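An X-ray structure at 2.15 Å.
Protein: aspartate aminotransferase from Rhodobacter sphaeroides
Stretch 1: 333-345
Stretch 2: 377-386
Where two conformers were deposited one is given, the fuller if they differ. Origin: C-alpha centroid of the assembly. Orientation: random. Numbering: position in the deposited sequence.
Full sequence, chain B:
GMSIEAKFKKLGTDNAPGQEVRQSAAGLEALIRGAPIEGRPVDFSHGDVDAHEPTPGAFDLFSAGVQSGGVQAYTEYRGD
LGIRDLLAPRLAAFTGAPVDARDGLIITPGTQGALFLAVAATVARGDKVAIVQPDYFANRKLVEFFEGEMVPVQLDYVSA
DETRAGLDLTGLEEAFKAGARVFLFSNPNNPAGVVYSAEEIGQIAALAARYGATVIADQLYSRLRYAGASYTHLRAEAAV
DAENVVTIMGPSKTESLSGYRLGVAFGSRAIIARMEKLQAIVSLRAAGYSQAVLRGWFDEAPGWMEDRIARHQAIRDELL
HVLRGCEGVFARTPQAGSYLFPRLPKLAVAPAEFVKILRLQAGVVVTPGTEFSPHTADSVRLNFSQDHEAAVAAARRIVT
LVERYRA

Stretch 1 333-345: TPQAGSYLFPRLP
Stretch 2, residues 377-386: ADSVRLNFSQ

How do the two backbones pair? They run antiparallel, with strand residues 339-340 against 380-383. Tyr 339 faces Asn 383 as a non-hydrogen-bonded pair (CA to CA 4.7 Å), and Leu 340 faces Leu 382 as a hydrogen-bonded one (CA to CA 5.2 Å). In the latter, Leu 340 N donates to Leu 382 O at 3.0 Å and Leu 382 N to Leu 340 O at 2.8 Å. Phe 384 N continues the ladder to Ser 338 O at 2.8 Å.

What happens beyond Phe 341? Pro 342 has no amide hydrogen, so its N lies 3.5 Å from Val 380 O without bonding. Its carbonyl still serves: Val 380 N reaches Pro 342 O at 3.2 Å. Leu 344 N then donates to Asp 378 O at 3.0 Å, framing the bridge of Arg 343 with Ser 379 (CA to CA 4.2 Å).

Which rings pack against the opposing stretch? Phe 384 (phi/psi -96/16, chi1 p, chi2 88°) brings its ring face over Ser 338 CA, 3.8 Å from the ring centroid, while its CD2 meets Leu 340 CD1 at 3.6 Å and its CE2 meets Pro 334 CG at 3.9 Å. Phe 341 (-130/73, chi1 t, chi2 56°) receives Ser 379 CB over its face, 3.7 Å from the centroid. Tyr 339 (-106/134, chi1 m, chi2 -56°) sets CE1 3.4 Å from Arg 381 CZ, over a face of the guanidinium; the arginine follows t, t, p.

Where does water join the stretches? Water 1 links Tyr 339 OH (2.6 Å) with Asn 383 ND2 (3.1 Å), accepting from the amide. Water 2 donates to Phe 341 O (2.7 Å) and bonds Ser 379 OG (chi1 m) at 2.7 Å. Water 3 donates to both Leu 344 O (2.9 Å) and Asp 378 OD2 (2.8 Å), the aspartate being p.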

# COMPACT_ATOMS: atom_id res chain seq x y z
N THR B 333 -0.28 33.47 3.60
CA THR B 333 -1.18 33.21 2.48
C THR B 333 -0.76 31.95 1.79
O THR B 333 0.36 31.89 1.27
CB THR B 333 -1.15 34.33 1.46
OG1 THR B 333 -1.36 35.57 2.12
CG2 THR B 333 -2.27 34.11 0.38
N PRO B 334 -1.65 30.93 1.74
CA PRO B 334 -1.34 29.76 0.92
C PRO B 334 -1.29 30.10 -0.57
O PRO B 334 -2.08 30.90 -1.04
CB PRO B 334 -2.54 28.80 1.20
CG PRO B 334 -3.23 29.35 2.35
CD PRO B 334 -2.97 30.80 2.39
N GLN B 335 -0.33 29.52 -1.27
CA GLN B 335 -0.06 29.87 -2.68
C GLN B 335 -0.40 28.70 -3.62
O GLN B 335 -0.67 28.91 -4.80
CB GLN B 335 1.39 30.28 -2.82
CG GLN B 335 1.69 31.63 -2.11
CD GLN B 335 3.18 31.89 -1.88
OE1 GLN B 335 3.91 31.02 -1.36
NE2 GLN B 335 3.62 33.10 -2.21
N ALA B 336 -0.40 27.50 -3.10
CA ALA B 336 -1.07 26.39 -3.74
C ALA B 336 -1.56 25.40 -2.68
O ALA B 336 -1.08 25.40 -1.56
CB ALA B 336 -0.11 25.69 -4.75
N GLY B 337 -2.56 24.61 -3.04
CA GLY B 337 -3.13 23.62 -2.11
C GLY B 337 -4.11 24.23 -1.12
O GLY B 337 -4.35 25.43 -1.16
N SER B 338 -4.67 23.41 -0.23
CA SER B 338 -5.76 23.83 0.66
C SER B 338 -5.40 23.75 2.16
O SER B 338 -6.29 23.49 3.00
CB SER B 338 -7.00 22.98 0.38
OG SER B 338 -7.20 22.83 -1.01
N TYR B 339 -4.13 24.02 2.50
CA TYR B 339 -3.70 24.11 3.91
C TYR B 339 -3.45 25.56 4.38
O TYR B 339 -2.85 26.35 3.67
CB TYR B 339 -2.46 23.29 4.13
CG TYR B 339 -2.69 21.82 3.91
CD1 TYR B 339 -3.70 21.14 4.63
CD2 TYR B 339 -1.92 21.10 3.00
CE1 TYR B 339 -3.91 19.78 4.43
CE2 TYR B 339 -2.14 19.75 2.80
CZ TYR B 339 -3.15 19.10 3.52
OH TYR B 339 -3.38 17.76 3.31
N LEU B 340 -3.98 25.89 5.56
CA LEU B 340 -3.60 27.08 6.32
C LEU B 340 -3.00 26.64 7.65
O LEU B 340 -3.51 25.71 8.32
CB LEU B 340 -4.81 27.94 6.61
CG LEU B 340 -5.40 28.86 5.57
CD1 LEU B 340 -6.92 29.07 5.86
CD2 LEU B 340 -4.69 30.18 5.55
N PHE B 341 -1.97 27.35 8.09
CA PHE B 341 -1.25 27.02 9.28
C PHE B 341 -1.11 28.27 10.19
O PHE B 341 -0.04 28.85 10.31
CB PHE B 341 0.10 26.48 8.86
CG PHE B 341 0.82 25.72 9.91
CD1 PHE B 341 0.23 24.63 10.54
CD2 PHE B 341 2.15 26.02 10.21
CE1 PHE B 341 0.92 23.89 11.46
CE2 PHE B 341 2.84 25.29 11.15
CZ PHE B 341 2.22 24.21 11.76
N PRO B 342 -2.22 28.69 10.84
CA PRO B 342 -2.15 29.83 11.71
C PRO B 342 -1.35 29.58 13.00
O PRO B 342 -1.46 28.50 13.59
CB PRO B 342 -3.61 30.11 12.03
CG PRO B 342 -4.29 28.88 11.78
CD PRO B 342 -3.61 28.30 10.61
N ARG B 343 -0.51 30.54 13.36
CA ARG B 343 0.19 30.56 14.64
C ARG B 343 -0.65 31.32 15.62
O ARG B 343 -0.95 32.49 15.42
CB ARG B 343 1.55 31.23 14.49
CG ARG B 343 2.47 31.00 15.66
CD ARG B 343 3.82 31.70 15.49
NE ARG B 343 3.64 33.15 15.37
CZ ARG B 343 4.63 34.03 15.26
NH1 ARG B 343 5.91 33.64 15.26
NH2 ARG B 343 4.34 35.30 15.14
N LEU B 344 -1.04 30.65 16.71
CA LEU B 344 -1.96 31.22 17.68
C LEU B 344 -1.18 31.97 18.77
O LEU B 344 -0.01 31.66 19.02
CB LEU B 344 -2.79 30.09 18.33
CG LEU B 344 -3.59 29.19 17.37
CD1 LEU B 344 -4.44 28.21 18.14
CD2 LEU B 344 -4.47 30.04 16.42
N PRO B 345 -1.84 32.90 19.47
CA PRO B 345 -1.20 33.58 20.60
C PRO B 345 -1.07 32.74 21.85
O PRO B 345 -1.53 31.60 21.90
CB PRO B 345 -2.12 34.78 20.87
CG PRO B 345 -3.43 34.38 20.35
CD PRO B 345 -3.18 33.46 19.19
N ALA B 377 4.58 24.12 17.80
CA ALA B 377 3.60 23.58 18.73
C ALA B 377 2.39 24.50 18.91
O ALA B 377 1.28 24.04 19.12
CB ALA B 377 4.25 23.28 20.11
N ASP B 378 2.61 25.81 18.79
CA ASP B 378 1.51 26.78 18.98
C ASP B 378 0.77 27.13 17.69
O ASP B 378 -0.09 28.00 17.70
CB ASP B 378 1.97 28.06 19.76
CG ASP B 378 3.09 28.83 19.06
OD1 ASP B 378 3.59 28.40 17.98
OD2 ASP B 378 3.50 29.87 19.63
N SER B 379 1.06 26.40 16.61
CA SER B 379 0.26 26.45 15.37
C SER B 379 -0.70 25.26 15.25
O SER B 379 -0.51 24.26 15.90
CB SER B 379 1.19 26.52 14.16
OG SER B 379 1.98 27.71 14.23
N VAL B 380 -1.75 25.42 14.44
CA VAL B 380 -2.63 24.34 14.06
C VAL B 380 -2.82 24.37 12.54
O VAL B 380 -2.70 25.43 11.93
CB VAL B 380 -4.03 24.43 14.75
CG1 VAL B 380 -3.88 24.31 16.29
CG2 VAL B 380 -4.77 25.77 14.34
N ARG B 381 -3.03 23.19 11.93
CA ARG B 381 -3.27 23.12 10.50
C ARG B 381 -4.77 22.95 10.23
O ARG B 381 -5.44 22.18 10.93
CB ARG B 381 -2.50 21.97 9.85
CG ARG B 381 -2.34 22.15 8.36
CD ARG B 381 -1.94 20.91 7.67
NE ARG B 381 -2.97 19.87 7.78
CZ ARG B 381 -2.81 18.59 7.47
NH1 ARG B 381 -1.67 18.16 6.96
NH2 ARG B 381 -3.83 17.73 7.63
N LEU B 382 -5.26 23.67 9.22
CA LEU B 382 -6.59 23.52 8.69
C LEU B 382 -6.49 23.08 7.27
O LEU B 382 -5.78 23.69 6.50
CB LEU B 382 -7.32 24.85 8.75
CG LEU B 382 -7.91 25.25 10.11
CD1 LEU B 382 -6.82 25.61 11.08
CD2 LEU B 382 -8.90 26.43 9.96
N ASN B 383 -7.23 22.04 6.89
CA ASN B 383 -7.50 21.80 5.48
C ASN B 383 -8.81 22.49 5.14
O ASN B 383 -9.88 22.06 5.59
CB ASN B 383 -7.55 20.28 5.17
CG ASN B 383 -7.80 19.99 3.68
OD1 ASN B 383 -8.61 20.66 3.04
ND2 ASN B 383 -7.12 18.97 3.15
N PHE B 384 -8.74 23.54 4.32
CA PHE B 384 -9.92 24.35 4.02
C PHE B 384 -10.66 23.97 2.73
O PHE B 384 -11.54 24.70 2.28
CB PHE B 384 -9.60 25.88 4.07
CG PHE B 384 -8.60 26.34 3.04
CD1 PHE B 384 -9.02 26.74 1.77
CD2 PHE B 384 -7.26 26.46 3.36
CE1 PHE B 384 -8.10 27.22 0.81
CE2 PHE B 384 -6.35 26.93 2.44
CZ PHE B 384 -6.77 27.31 1.15
N SER B 385 -10.38 22.79 2.18
CA SER B 385 -11.25 22.26 1.11
C SER B 385 -12.53 21.71 1.74
O SER B 385 -12.68 20.50 1.94
CB SER B 385 -10.52 21.22 0.26
OG SER B 385 -11.31 20.86 -0.85
N GLN B 386 -13.42 22.65 2.07
CA GLN B 386 -14.60 22.42 2.90
C GLN B 386 -15.78 23.12 2.28
O GLN B 386 -15.62 23.92 1.33
CB GLN B 386 -14.39 23.00 4.30
CG GLN B 386 -13.17 22.45 5.08
CD GLN B 386 -13.29 20.98 5.40
OE1 GLN B 386 -14.43 20.42 5.52
NE2 GLN B 386 -12.13 20.30 5.53
O HOH W 1 -5.47 16.74 4.44
O HOH W 2 2.15 28.99 11.85
O HOH W 3 1.66 31.13 21.34